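Local coordinates for protein arginine kinase (Anthopleura japonica, PDB 4RF6) that catalyses the reversible transfer of the ATP phosphoryl group to L-arginine, giving phosphoarginine and ADP, as a monomer with two tandem phosphagen kinase repeats, at residues A[55-60]-A[86-91]; A[77-82]-A[267-272]; A[90-95]-A[277-282]. One frame throughout, in Å; residues are numbered along the deposited sequence.

All three contacts lie in the first of the two kinase repeats, with centres 11 to 12 Å apart. Contact 1 is internal to the small N-terminal domain, joining helix 57-66 to helix 86-96 through buried apolar and sulfur-aromatic touches. Contacts 2 and 3 run from that domain to the catalytic domain. Contact 3 uses the same helix 86-96 as contact 1 and is likewise buried and apolar, whereas contact 2 has one exposed, water-bridged flank at E79 besides its buried Y82-H272 pair. Y82 ties the three together: its ring meets F89 of contact 1, and its hydroxyl packs against P279 and L282 of contact 3.

Contact 1: A[55-60]-A[86-91]; sequences ITLWDC and GPLFDA
C60 and F89 meet at the edge of the phenyl ring: SG lies 3.9 Å from F89 CZ and 4.0 Å from F89 CE2. The sulfur stays in the ring plane, 88° off the ring normal and 5.1 Å from the centroid, an edge-on sulfur-aromatic contact in which SG faces the ring hydrogens and not the pi cloud. Beside it, L57 and L88 touch through one methyl each, CD1 of L57 to CD2 of L88 at 3.8 Å. Both leucines hold CG opposite the backbone N (chi1 177° and 178°), and this carries the L57 branch over to the second helix although its CB starts off to one side of it.

Around this shell, F89 packs on V74 and meets the ring of Y82, C60 also touches S81, and L88 rests on Y37 of helix 33-37. The start of helix 57-66 is fixed by a capping box: D59 N donates to T56 OG1 (3.1 Å), and T56 N returns a bond to D59 OD2 (2.9 Å). The other carboxylate oxygen, D59 OD1, is in a salt bridge with K14.

No hydrogen bond joins the two segments. Cohesion here probably comes from dispersion, with a small electrostatic share from sulfur at the ring edge; F89 lies next to V74, a residue of the probable substrate-binding loop.

Contact 2: A[77-82]-A[267-272]; sequences GDEESY and QHTKKH
E79, H272 and Y82 bury the most surface here, and they meet their partners in different ways. E79 reaches across with its chain extended, CG opposite the backbone N (chi1 165°). It and T269 approach from opposite directions, bringing E79 OE1 to 3.2 Å from the methyl CG2 of T269. Its polar links to the other segment pass through water. One water donates to E79 OE1 and to H268 O, a second donates to E79 OE2 and accepts a weak bond from H268 N, and a third accepts from E79 N while donating to Q267 OE1 (2.7 Å). The amide NE2 of Q267 bonds instead to L138 O.

Y82 and H272 form the buried aromatic side of the contact. The rings cross obliquely, centroids 5.1 Å apart and planes at 45°, and H272 NE2 sits 4.0 Å from Y82 CB. A further water, in the plane of the imidazole at its edge, spans H272 NE2 (2.9 Å) and the backbone oxygen of Y82. The phenol points elsewhere, its OH hydrogen-bonded to T276 O.

Each segment is also braced from within. D78 caps helix 79-84, its OD1 gripped by S81 N and S81 OG from opposite faces of the carboxylate plane. T269 OG1 accepts from H272 N at 2.9 Å, an ST motif that shapes the turn carrying the histidine.

The contact thus sets the first turn of helix 79-84, in the N-terminal domain, against the small hairpin of strands 268-269 and 273-274 in the catalytic domain. I93 of helix 86-96 packs on both Y82 and H272.

Contact 3: A[90-95]-A[277-282]; sequences DAIIED and SCPSNL
P279 is the first residue of segment 277-282 to touch helix 86-96, and it does so with the CB-CG edge of its ring. CB lies 4.1 Å from I93 CG1, while CG reaches I92 CG2 at 4.2 Å, so the pyrrolidine bridges two consecutive isoleucines. Ahead of it in the sequence, S277 and C278 make no contact with the helix segment: S277 OG bonds to E232 O and S277 N to D233 OD1, tying the start of the segment to the loop that holds E232. C278 is a probable substrate-binding residue, and C278 O accepts from N281 N (3.0 Å), closing the short 3-10 turn at 279-280 that presents the proline.

S280 directs its CB away from the helix. N281 bonds through OD1 to R133 NH1 of strand 127-136, a predicted ATP-binding arginine. The chain then returns with L282, whose CD1 is 3.7 Å from I93 CD1 and 3.8 Å from I93 CG1. These two side chains cross at about a right angle, and one leucine methyl touches both CG1 and CD1. Setting CG1 opposite the carbonyl carbon (chi1 -75°) takes the I93 branch toward the loop, though its CB does not head there. No hydrogen bond joins the two segments, but P279 O is bonded to H97 NE2 just beyond the helix.

Y82 also packs on P279 and L282, and I92 touches V74 of the probable substrate-binding loop. The packing flanks what is probably the guanidino-substrate site, between the domains as in other phosphagen kinases, in which the small-domain loop and the loop carrying the reactive cysteine come together; here the isoleucine-proline-leucine packing lies beside C278.

Contact 1: A[55-60]-A[86-91]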
ATOM      1  N   ILE A  55     -31.917  -8.372  30.558  1.00 19.74           N
ATOM      2  CA  ILE A  55     -31.666  -9.145  29.344  1.00 21.98           C
ATOM      3  C   ILE A  55     -32.301 -10.533  29.445  1.00 25.35           C
ATOM      4  O   ILE A  55     -32.051 -11.270  30.407  1.00 27.54           O
ATOM      5  CB  ILE A  55     -30.160  -9.273  29.045  1.00 22.39           C
ATOM      6  CG1 ILE A  55     -29.505  -7.889  29.009  1.00 21.83           C
ATOM      7  CG2 ILE A  55     -29.942  -9.983  27.714  1.00 21.97           C
ATOM      8  CD1 ILE A  55     -30.142  -6.942  28.000  1.00 18.28           C
ATOM      9  N   THR A  56     -33.124 -10.882  28.457  1.00 21.95           N
ATOM     10  CA  THR A  56     -33.796 -12.180  28.437  1.00 23.71           C
ATOM     11  C   THR A  56     -33.118 -13.107  27.438  1.00 24.44           C
ATOM     12  O   THR A  56     -32.264 -12.679  26.659  1.00 23.83           O
ATOM     13  CB  THR A  56     -35.290 -12.052  28.048  1.00 24.46           C
ATOM     14  OG1 THR A  56     -35.398 -11.725  26.656  1.00 24.39           O
ATOM     15  CG2 THR A  56     -35.976 -10.980  28.869  1.00 23.92           C
ATOM     16  N   LEU A  57     -33.505 -14.380  27.474  1.00 19.35           N
ATOM     17  CA  LEU A  57     -32.996 -15.369  26.537  1.00 22.17           C
ATOM     18  C   LEU A  57     -33.390 -14.967  25.122  1.00 23.72           C
ATOM     19  O   LEU A  57     -32.579 -15.038  24.196  1.00 22.76           O
ATOM     20  CB  LEU A  57     -33.569 -16.747  26.867  1.00 23.27           C
ATOM     21  CG  LEU A  57     -33.221 -17.924  25.956  1.00 24.06           C
ATOM     22  CD1 LEU A  57     -31.745 -18.287  26.051  1.00 24.44           C
ATOM     23  CD2 LEU A  57     -34.086 -19.121  26.300  1.00 27.09           C
ATOM     24  N   TRP A  58     -34.642 -14.539  24.964  1.00 21.45           N
ATOM     25  CA  TRP A  58     -35.133 -14.095  23.666  1.00 23.16           C
ATOM     26  C   TRP A  58     -34.323 -12.932  23.102  1.00 23.04           C
ATOM     27  O   TRP A  58     -34.061 -12.888  21.896  1.00 23.34           O
ATOM     28  CB  TRP A  58     -36.617 -13.729  23.735  1.00 24.78           C
ATOM     29  CG  TRP A  58     -37.463 -14.691  22.973  1.00 25.52           C
ATOM     30  CD1 TRP A  58     -38.338 -15.612  23.486  1.00 26.15           C
ATOM     31  CD2 TRP A  58     -37.496 -14.857  21.552  1.00 24.57           C
ATOM     32  NE1 TRP A  58     -38.921 -16.327  22.466  1.00 24.62           N
ATOM     33  CE2 TRP A  58     -38.417 -15.884  21.270  1.00 25.33           C
ATOM     34  CE3 TRP A  58     -36.836 -14.231  20.492  1.00 25.91           C
ATOM     35  CZ2 TRP A  58     -38.696 -16.300  19.962  1.00 25.78           C
ATOM     36  CZ3 TRP A  58     -37.112 -14.642  19.201  1.00 26.36           C
ATOM     37  CH2 TRP A  58     -38.035 -15.662  18.945  1.00 26.28           C
ATOM     38  N   ASP A  59     -33.932 -11.992  23.963  1.00 24.41           N
ATOM     39  CA  ASP A  59     -33.079 -10.881  23.542  1.00 24.54           C
ATOM     40  C   ASP A  59     -31.785 -11.412  22.939  1.00 27.37           C
ATOM     41  O   ASP A  59     -31.271 -10.877  21.953  1.00 24.19           O
ATOM     42  CB  ASP A  59     -32.742  -9.977  24.731  1.00 23.18           C
ATOM     43  CG  ASP A  59     -33.933  -9.179  25.221  1.00 25.65           C
ATOM     44  OD1 ASP A  59     -34.724  -8.708  24.379  1.00 28.02           O
ATOM     45  OD2 ASP A  59     -34.071  -9.022  26.453  1.00 25.32           O
ATOM     46  N   CYS A  60     -31.265 -12.475  23.542  1.00 28.23           N
ATOM     47  CA  CYS A  60     -29.999 -13.050  23.110  1.00 25.98           C
ATOM     48  C   CYS A  60     -30.105 -13.826  21.801  1.00 25.11           C
ATOM     49  O   CYS A  60     -29.199 -13.776  20.968  1.00 24.44           O
ATOM     50  CB  CYS A  60     -29.429 -13.948  24.204  1.00 24.05           C
ATOM     51  SG  CYS A  60     -28.799 -13.019  25.616  1.00 24.43           S
ATOM     52  N   GLY A  86     -26.023 -19.689  30.401  1.00 24.93           N
ATOM     53  CA  GLY A  86     -24.921 -20.626  30.198  1.00 25.65           C
ATOM     54  C   GLY A  86     -25.209 -21.904  29.422  1.00 25.47           C
ATOM     55  O   GLY A  86     -24.453 -22.260  28.517  1.00 27.69           O
ATOM     56  N   PRO A  87     -26.291 -22.616  29.772  1.00 29.59           N
ATOM     57  CA  PRO A  87     -26.621 -23.855  29.052  1.00 31.78           C
ATOM     58  C   PRO A  87     -26.699 -23.666  27.534  1.00 33.96           C
ATOM     59  O   PRO A  87     -26.474 -24.624  26.787  1.00 33.80           O
ATOM     60  CB  PRO A  87     -27.996 -24.214  29.607  1.00 30.41           C
ATOM     61  CG  PRO A  87     -27.951 -23.701  31.017  1.00 29.82           C
ATOM     62  CD  PRO A  87     -27.143 -22.430  30.963  1.00 26.46           C
ATOM     63  N   LEU A  88     -27.004 -22.448  27.093  1.00 32.90           N
ATOM     64  CA  LEU A  88     -26.991 -22.122  25.671  1.00 32.53           C
ATOM     65  C   LEU A  88     -25.593 -21.686  25.226  1.00 30.87           C
ATOM     66  O   LEU A  88     -24.988 -22.315  24.355  1.00 30.83           O
ATOM     67  CB  LEU A  88     -28.013 -21.024  25.354  1.00 29.81           C
ATOM     68  CG  LEU A  88     -28.060 -20.570  23.893  1.00 28.43           C
ATOM     69  CD1 LEU A  88     -28.406 -21.735  22.985  1.00 31.00           C
ATOM     70  CD2 LEU A  88     -29.062 -19.456  23.706  1.00 24.54           C
ATOM     71  N   PHE A  89     -25.086 -20.613  25.833  1.00 28.70           N
ATOM     72  CA  PHE A  89     -23.789 -20.040  25.447  1.00 25.34           C
ATOM     73  C   PHE A  89     -22.609 -21.016  25.566  1.00 24.20           C
ATOM     74  O   PHE A  89     -21.737 -21.041  24.691  1.00 25.16           O
ATOM     75  CB  PHE A  89     -23.496 -18.753  26.237  1.00 21.59           C
ATOM     76  CG  PHE A  89     -24.264 -17.546  25.752  1.00 22.88           C
ATOM     77  CD1 PHE A  89     -23.812 -16.810  24.663  1.00 20.50           C
ATOM     78  CD2 PHE A  89     -25.430 -17.143  26.392  1.00 22.39           C
ATOM     79  CE1 PHE A  89     -24.513 -15.699  24.212  1.00 24.14           C
ATOM     80  CE2 PHE A  89     -26.141 -16.029  25.951  1.00 20.10           C
ATOM     81  CZ  PHE A  89     -25.684 -15.308  24.855  1.00 23.01           C
ATOM     82  N   ASP A  90     -22.574 -21.811  26.635  1.00 23.23           N
ATOM     83  CA  ASP A  90     -21.462 -22.749  26.841  1.00 26.75           C
ATOM     84  C   ASP A  90     -21.306 -23.719  25.676  1.00 30.44           C
ATOM     85  O   ASP A  90     -20.203 -23.944  25.170  1.00 31.69           O
ATOM     86  CB  ASP A  90     -21.641 -23.548  28.135  1.00 28.30           C
ATOM     87  CG  ASP A  90     -21.480 -22.696  29.375  1.00 32.60           C
ATOM     88  OD1 ASP A  90     -21.024 -21.541  29.243  1.00 30.77           O
ATOM     89  OD2 ASP A  90     -21.805 -23.189  30.477  1.00 37.64           O
ATOM     90  N   ALA A  91     -22.425 -24.300  25.263  1.00 31.84           N
ATOM     91  CA  ALA A  91     -22.432 -25.236  24.146  1.00 30.89           C
ATOM     92  C   ALA A  91     -21.990 -24.535  22.865  1.00 27.32           C
ATOM     93  O   ALA A  91     -21.164 -25.051  22.113  1.00 26.81           O
ATOM     94  CB  ALA A  91     -23.812 -25.833  23.977  1.00 32.89           C
TER

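Contact 2: A[77-82]-A[267-272]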
ATOM      1  N   GLY A  77     -26.200  -9.700  25.855  1.00 23.60           N
ATOM      2  CA  GLY A  77     -26.531  -8.320  26.159  1.00 20.46           C
ATOM      3  C   GLY A  77     -25.637  -7.782  27.259  1.00 18.91           C
ATOM      4  O   GLY A  77     -25.462  -6.570  27.400  1.00 21.18           O
ATOM      5  N   ASP A  78     -25.076  -8.696  28.045  1.00 16.76           N
ATOM      6  CA  ASP A  78     -24.171  -8.331  29.129  1.00 18.11           C
ATOM      7  C   ASP A  78     -23.352  -9.537  29.556  1.00 19.61           C
ATOM      8  O   ASP A  78     -23.568 -10.646  29.056  1.00 21.93           O
ATOM      9  CB  ASP A  78     -24.937  -7.735  30.329  1.00 15.92           C
ATOM     10  CG  ASP A  78     -26.052  -8.641  30.836  1.00 20.67           C
ATOM     11  OD1 ASP A  78     -26.069  -9.839  30.493  1.00 26.07           O
ATOM     12  OD2 ASP A  78     -26.920  -8.151  31.596  1.00 20.93           O
ATOM     13  N   GLU A  79     -22.417  -9.319  30.478  1.00 17.73           N
ATOM     14  CA  GLU A  79     -21.568 -10.387  30.989  1.00 23.83           C
ATOM     15  C   GLU A  79     -22.404 -11.468  31.663  1.00 21.30           C
ATOM     16  O   GLU A  79     -22.145 -12.661  31.498  1.00 21.60           O
ATOM     17  CB  GLU A  79     -20.564  -9.820  31.994  1.00 26.58           C
ATOM     18  CG  GLU A  79     -19.874 -10.868  32.862  1.00 29.66           C
ATOM     19  CD  GLU A  79     -18.699 -10.295  33.637  1.00 36.73           C
ATOM     20  OE1 GLU A  79     -17.865 -11.083  34.131  1.00 37.01           O
ATOM     21  OE2 GLU A  79     -18.613  -9.054  33.745  1.00 41.48           O
ATOM     22  N   GLU A  80     -23.410 -11.038  32.420  1.00 22.74           N
ATOM     23  CA  GLU A  80     -24.257 -11.963  33.165  1.00 25.38           C
ATOM     24  C   GLU A  80     -24.968 -12.943  32.233  1.00 22.34           C
ATOM     25  O   GLU A  80     -25.208 -14.097  32.603  1.00 21.42           O
ATOM     26  CB  GLU A  80     -25.279 -11.194  34.006  1.00 28.17           C
ATOM     27  CG  GLU A  80     -26.173 -12.078  34.860  1.00 27.48           C
ATOM     28  CD  GLU A  80     -27.171 -11.286  35.683  1.00 29.21           C
ATOM     29  OE1 GLU A  80     -28.041 -11.917  36.314  1.00 30.92           O
ATOM     30  OE2 GLU A  80     -27.088 -10.039  35.699  1.00 30.33           O
ATOM     31  N   SER A  81     -25.298 -12.483  31.029  1.00 19.56           N
ATOM     32  CA  SER A  81     -25.939 -13.333  30.024  1.00 22.27           C
ATOM     33  C   SER A  81     -25.150 -14.620  29.766  1.00 24.06           C
ATOM     34  O   SER A  81     -25.734 -15.688  29.568  1.00 23.26           O
ATOM     35  CB  SER A  81     -26.125 -12.567  28.711  1.00 20.63           C
ATOM     36  OG  SER A  81     -27.092 -11.552  28.846  1.00 21.38           O
ATOM     37  N   TYR A  82     -23.824 -14.517  29.770  1.00 22.93           N
ATOM     38  CA  TYR A  82     -22.987 -15.679  29.499  1.00 22.64           C
ATOM     39  C   TYR A  82     -23.125 -16.765  30.564  1.00 25.53           C
ATOM     40  O   TYR A  82     -22.877 -17.946  30.300  1.00 23.34           O
ATOM     41  CB  TYR A  82     -21.526 -15.269  29.352  1.00 21.97           C
ATOM     42  CG  TYR A  82     -21.178 -14.765  27.972  1.00 23.46           C
ATOM     43  CD1 TYR A  82     -21.134 -15.636  26.889  1.00 22.03           C
ATOM     44  CD2 TYR A  82     -20.889 -13.423  27.752  1.00 22.20           C
ATOM     45  CE1 TYR A  82     -20.810 -15.184  25.627  1.00 21.18           C
ATOM     46  CE2 TYR A  82     -20.557 -12.966  26.500  1.00 19.57           C
ATOM     47  CZ  TYR A  82     -20.527 -13.847  25.440  1.00 22.08           C
ATOM     48  OH  TYR A  82     -20.203 -13.387  24.184  1.00 21.50           O
ATOM     49  N   GLN A 267     -13.916  -5.627  30.364  1.00 27.17           N
ATOM     50  CA  GLN A 267     -14.655  -6.820  30.784  1.00 26.98           C
ATOM     51  C   GLN A 267     -13.858  -8.062  30.403  1.00 26.79           C
ATOM     52  O   GLN A 267     -13.417  -8.191  29.259  1.00 27.94           O
ATOM     53  CB  GLN A 267     -16.046  -6.857  30.155  1.00 25.49           C
ATOM     54  CG  GLN A 267     -16.913  -5.670  30.544  1.00 27.38           C
ATOM     55  CD  GLN A 267     -18.313  -5.751  29.972  1.00 27.47           C
ATOM     56  OE1 GLN A 267     -18.938  -6.812  29.969  1.00 23.37           O
ATOM     57  NE2 GLN A 267     -18.814  -4.625  29.483  1.00 29.45           N
ATOM     58  N   HIS A 268     -13.689  -8.972  31.360  1.00 27.58           N
ATOM     59  CA  HIS A 268     -12.679 -10.021  31.265  1.00 29.46           C
ATOM     60  C   HIS A 268     -12.916 -11.071  32.359  1.00 32.40           C
ATOM     61  O   HIS A 268     -13.135 -10.717  33.520  1.00 34.46           O
ATOM     62  CB  HIS A 268     -11.302  -9.362  31.433  1.00 30.92           C
ATOM     63  CG  HIS A 268     -10.136 -10.285  31.248  1.00 30.89           C
ATOM     64  ND1 HIS A 268      -9.575 -10.992  32.290  1.00 31.51           N
ATOM     65  CD2 HIS A 268      -9.402 -10.589  30.150  1.00 29.88           C
ATOM     66  CE1 HIS A 268      -8.552 -11.702  31.842  1.00 28.83           C
ATOM     67  NE2 HIS A 268      -8.431 -11.480  30.545  1.00 29.19           N
ATOM     68  N   THR A 269     -12.893 -12.355  31.990  1.00 32.53           N
ATOM     69  CA  THR A 269     -13.057 -13.463  32.950  1.00 30.60           C
ATOM     70  C   THR A 269     -12.050 -14.578  32.647  1.00 28.58           C
ATOM     71  O   THR A 269     -11.607 -14.711  31.503  1.00 24.59           O
ATOM     72  CB  THR A 269     -14.467 -14.092  32.890  1.00 31.64           C
ATOM     73  OG1 THR A 269     -14.608 -14.832  31.670  1.00 31.65           O
ATOM     74  CG2 THR A 269     -15.561 -13.026  32.981  1.00 32.10           C
ATOM     75  N   LYS A 270     -11.679 -15.370  33.650  1.00 21.90           N
ATOM     76  CA  LYS A 270     -10.715 -16.454  33.429  1.00 24.55           C
ATOM     77  C   LYS A 270     -11.178 -17.400  32.315  1.00 23.70           C
ATOM     78  O   LYS A 270     -10.404 -17.777  31.436  1.00 25.76           O
ATOM     79  CB  LYS A 270     -10.494 -17.255  34.715  1.00 28.95           C
ATOM     80  CG  LYS A 270      -9.500 -18.405  34.546  1.00 34.27           C
ATOM     81  CD  LYS A 270      -8.167 -17.894  33.999  1.00 37.93           C
ATOM     82  CE  LYS A 270      -7.193 -19.030  33.708  1.00 42.91           C
ATOM     83  NZ  LYS A 270      -5.890 -18.512  33.207  1.00 44.02           N
ATOM     84  N   LYS A 271     -12.458 -17.755  32.359  1.00 24.23           N
ATOM     85  CA  LYS A 271     -13.048 -18.723  31.436  1.00 27.93           C
ATOM     86  C   LYS A 271     -13.222 -18.198  30.008  1.00 25.46           C
ATOM     87  O   LYS A 271     -13.004 -18.937  29.040  1.00 26.48           O
ATOM     88  CB  LYS A 271     -14.410 -19.147  31.979  1.00 33.98           C
ATOM     89  CG  LYS A 271     -14.894 -20.498  31.532  1.00 39.68           C
ATOM     90  CD  LYS A 271     -15.970 -21.022  32.488  1.00 42.68           C
ATOM     91  CE  LYS A 271     -16.983 -19.940  32.844  1.00 42.18           C
ATOM     92  NZ  LYS A 271     -17.970 -20.402  33.864  1.00 41.55           N
ATOM     93  N   HIS A 272     -13.621 -16.933  29.879  1.00 24.73           N
ATOM     94  CA  HIS A 272     -13.992 -16.374  28.575  1.00 27.13           C
ATOM     95  C   HIS A 272     -12.950 -15.468  27.916  1.00 28.60           C
ATOM     96  O   HIS A 272     -13.082 -15.142  26.736  1.00 27.70           O
ATOM     97  CB  HIS A 272     -15.292 -15.560  28.669  1.00 27.92           C
ATOM     98  CG  HIS A 272     -16.494 -16.350  29.079  1.00 31.60           C
ATOM     99  ND1 HIS A 272     -16.913 -16.438  30.391  1.00 33.46           N
ATOM    100  CD2 HIS A 272     -17.387 -17.062  28.352  1.00 32.14           C
ATOM    101  CE1 HIS A 272     -18.003 -17.180  30.453  1.00 32.36           C
ATOM    102  NE2 HIS A 272     -18.313 -17.572  29.230  1.00 30.31           N
TER
HETATM  103  O   HOH W   1     -21.425  -6.472  30.837  1.00 22.63           O
HETATM  104  O   HOH W   2     -15.482 -10.555  35.668  1.00 40.63           O
HETATM  105  O   HOH W   3     -15.733  -8.255  33.885  1.00 41.40           O
HETATM  106  O   HOH W   4     -20.840 -18.999  28.703  1.00 29.96           O

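Contact 3: A[90-95]-A[277-282]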
ATOM      1  N   ASP A  90     -22.574 -21.811  26.635  1.00 23.23           N
ATOM      2  CA  ASP A  90     -21.462 -22.749  26.841  1.00 26.75           C
ATOM      3  C   ASP A  90     -21.306 -23.719  25.676  1.00 30.44           C
ATOM      4  O   ASP A  90     -20.203 -23.944  25.170  1.00 31.69           O
ATOM      5  CB  ASP A  90     -21.641 -23.548  28.135  1.00 28.30           C
ATOM      6  CG  ASP A  90     -21.480 -22.696  29.375  1.00 32.60           C
ATOM      7  OD1 ASP A  90     -21.024 -21.541  29.243  1.00 30.77           O
ATOM      8  OD2 ASP A  90     -21.805 -23.189  30.477  1.00 37.64           O
ATOM      9  N   ALA A  91     -22.425 -24.300  25.263  1.00 31.84           N
ATOM     10  CA  ALA A  91     -22.432 -25.236  24.146  1.00 30.89           C
ATOM     11  C   ALA A  91     -21.990 -24.535  22.865  1.00 27.32           C
ATOM     12  O   ALA A  91     -21.164 -25.051  22.113  1.00 26.81           O
ATOM     13  CB  ALA A  91     -23.812 -25.833  23.977  1.00 32.89           C
ATOM     14  N   ILE A  92     -22.550 -23.355  22.625  1.00 24.97           N
ATOM     15  CA  ILE A  92     -22.202 -22.565  21.449  1.00 25.09           C
ATOM     16  C   ILE A  92     -20.706 -22.236  21.423  1.00 27.72           C
ATOM     17  O   ILE A  92     -20.040 -22.403  20.400  1.00 29.16           O
ATOM     18  CB  ILE A  92     -23.030 -21.269  21.384  1.00 24.58           C
ATOM     19  CG1 ILE A  92     -24.498 -21.590  21.104  1.00 27.48           C
ATOM     20  CG2 ILE A  92     -22.472 -20.322  20.323  1.00 22.78           C
ATOM     21  CD1 ILE A  92     -25.386 -20.367  20.962  1.00 25.50           C
ATOM     22  N   ILE A  93     -20.186 -21.777  22.557  1.00 27.69           N
ATOM     23  CA  ILE A  93     -18.775 -21.415  22.661  1.00 28.38           C
ATOM     24  C   ILE A  93     -17.869 -22.610  22.368  1.00 31.15           C
ATOM     25  O   ILE A  93     -16.985 -22.535  21.508  1.00 30.44           O
ATOM     26  CB  ILE A  93     -18.439 -20.842  24.060  1.00 24.81           C
ATOM     27  CG1 ILE A  93     -18.964 -19.411  24.199  1.00 21.88           C
ATOM     28  CG2 ILE A  93     -16.932 -20.878  24.305  1.00 20.75           C
ATOM     29  CD1 ILE A  93     -19.273 -18.999  25.643  1.00 21.40           C
ATOM     30  N   GLU A  94     -18.094 -23.714  23.076  1.00 32.98           N
ATOM     31  CA  GLU A  94     -17.233 -24.886  22.933  1.00 32.91           C
ATOM     32  C   GLU A  94     -17.333 -25.544  21.549  1.00 32.65           C
ATOM     33  O   GLU A  94     -16.429 -26.277  21.142  1.00 36.80           O
ATOM     34  CB  GLU A  94     -17.479 -25.894  24.064  1.00 32.49           C
ATOM     35  CG  GLU A  94     -17.021 -25.398  25.438  1.00 32.89           C
ATOM     36  CD  GLU A  94     -17.112 -26.468  26.517  1.00 36.88           C
ATOM     37  OE1 GLU A  94     -17.769 -27.502  26.274  1.00 38.53           O
ATOM     38  OE2 GLU A  94     -16.521 -26.272  27.601  1.00 38.60           O
ATOM     39  N   ASP A  95     -18.425 -25.284  20.832  1.00 29.44           N
ATOM     40  CA  ASP A  95     -18.541 -25.718  19.440  1.00 29.66           C
ATOM     41  C   ASP A  95     -17.687 -24.820  18.555  1.00 30.75           C
ATOM     42  O   ASP A  95     -16.712 -25.275  17.953  1.00 32.67           O
ATOM     43  CB  ASP A  95     -19.998 -25.662  18.972  1.00 32.08           C
ATOM     44  CG  ASP A  95     -20.213 -26.308  17.600  1.00 34.60           C
ATOM     45  OD1 ASP A  95     -19.383 -26.119  16.686  1.00 36.52           O
ATOM     46  OD2 ASP A  95     -21.231 -27.011  17.438  1.00 34.74           O
ATOM     47  N   SER A 277     -19.768  -8.968  22.397  1.00 19.41           N
ATOM     48  CA  SER A 277     -21.187  -9.148  22.098  1.00 21.52           C
ATOM     49  C   SER A 277     -21.469 -10.508  21.462  1.00 19.77           C
ATOM     50  O   SER A 277     -22.384 -11.224  21.876  1.00 20.10           O
ATOM     51  CB  SER A 277     -21.679  -8.031  21.180  1.00 21.53           C
ATOM     52  OG  SER A 277     -21.388  -6.761  21.724  1.00 23.91           O
ATOM     53  N   CYS A 278     -20.680 -10.851  20.449  1.00 18.70           N
ATOM     54  CA  CYS A 278     -20.809 -12.131  19.775  1.00 17.64           C
ATOM     55  C   CYS A 278     -19.799 -13.102  20.361  1.00 16.68           C
ATOM     56  O   CYS A 278     -18.619 -12.774  20.489  1.00 19.00           O
ATOM     57  CB  CYS A 278     -20.571 -11.975  18.272  1.00 18.36           C
ATOM     58  SG  CYS A 278     -20.702 -13.530  17.343  1.00 29.39           S
ATOM     59  N   PRO A 279     -20.253 -14.309  20.740  1.00 17.53           N
ATOM     60  CA  PRO A 279     -19.322 -15.279  21.336  1.00 18.21           C
ATOM     61  C   PRO A 279     -18.180 -15.696  20.406  1.00 17.94           C
ATOM     62  O   PRO A 279     -17.243 -16.342  20.873  1.00 22.03           O
ATOM     63  CB  PRO A 279     -20.215 -16.492  21.666  1.00 20.83           C
ATOM     64  CG  PRO A 279     -21.526 -16.239  20.956  1.00 24.03           C
ATOM     65  CD  PRO A 279     -21.655 -14.749  20.848  1.00 17.83           C
ATOM     66  N   SER A 280     -18.246 -15.341  19.126  1.00 19.36           N
ATOM     67  CA  SER A 280     -17.180 -15.697  18.194  1.00 20.27           C
ATOM     68  C   SER A 280     -15.909 -14.909  18.499  1.00 21.75           C
ATOM     69  O   SER A 280     -14.801 -15.310  18.112  1.00 22.28           O
ATOM     70  CB  SER A 280     -17.615 -15.431  16.751  1.00 21.09           C
ATOM     71  OG  SER A 280     -17.872 -14.051  16.533  1.00 23.21           O
ATOM     72  N   ASN A 281     -16.083 -13.788  19.196  1.00 19.46           N
ATOM     73  CA  ASN A 281     -15.006 -12.839  19.457  1.00 21.89           C
ATOM     74  C   ASN A 281     -14.459 -12.877  20.881  1.00 21.96           C
ATOM     75  O   ASN A 281     -13.774 -11.951  21.297  1.00 23.05           O
ATOM     76  CB  ASN A 281     -15.483 -11.414  19.148  1.00 21.67           C
ATOM     77  CG  ASN A 281     -15.479 -11.104  17.667  1.00 21.85           C
ATOM     78  OD1 ASN A 281     -14.505 -11.370  16.971  1.00 21.82           O
ATOM     79  ND2 ASN A 281     -16.577 -10.541  17.177  1.00 20.90           N
ATOM     80  N   LEU A 282     -14.763 -13.929  21.634  1.00 20.48           N
ATOM     81  CA  LEU A 282     -14.277 -14.028  23.006  1.00 19.69           C
ATOM     82  C   LEU A 282     -12.781 -14.356  23.034  1.00 24.63           C
ATOM     83  O   LEU A 282     -12.158 -14.536  21.984  1.00 27.43           O
ATOM     84  CB  LEU A 282     -15.076 -15.078  23.788  1.00 19.75           C
ATOM     85  CG  LEU A 282     -16.570 -14.800  23.975  1.00 21.27           C
ATOM     86  CD1 LEU A 282     -17.277 -16.019  24.551  1.00 19.53           C
ATOM     87  CD2 LEU A 282     -16.791 -13.587  24.868  1.00 20.54           C
TER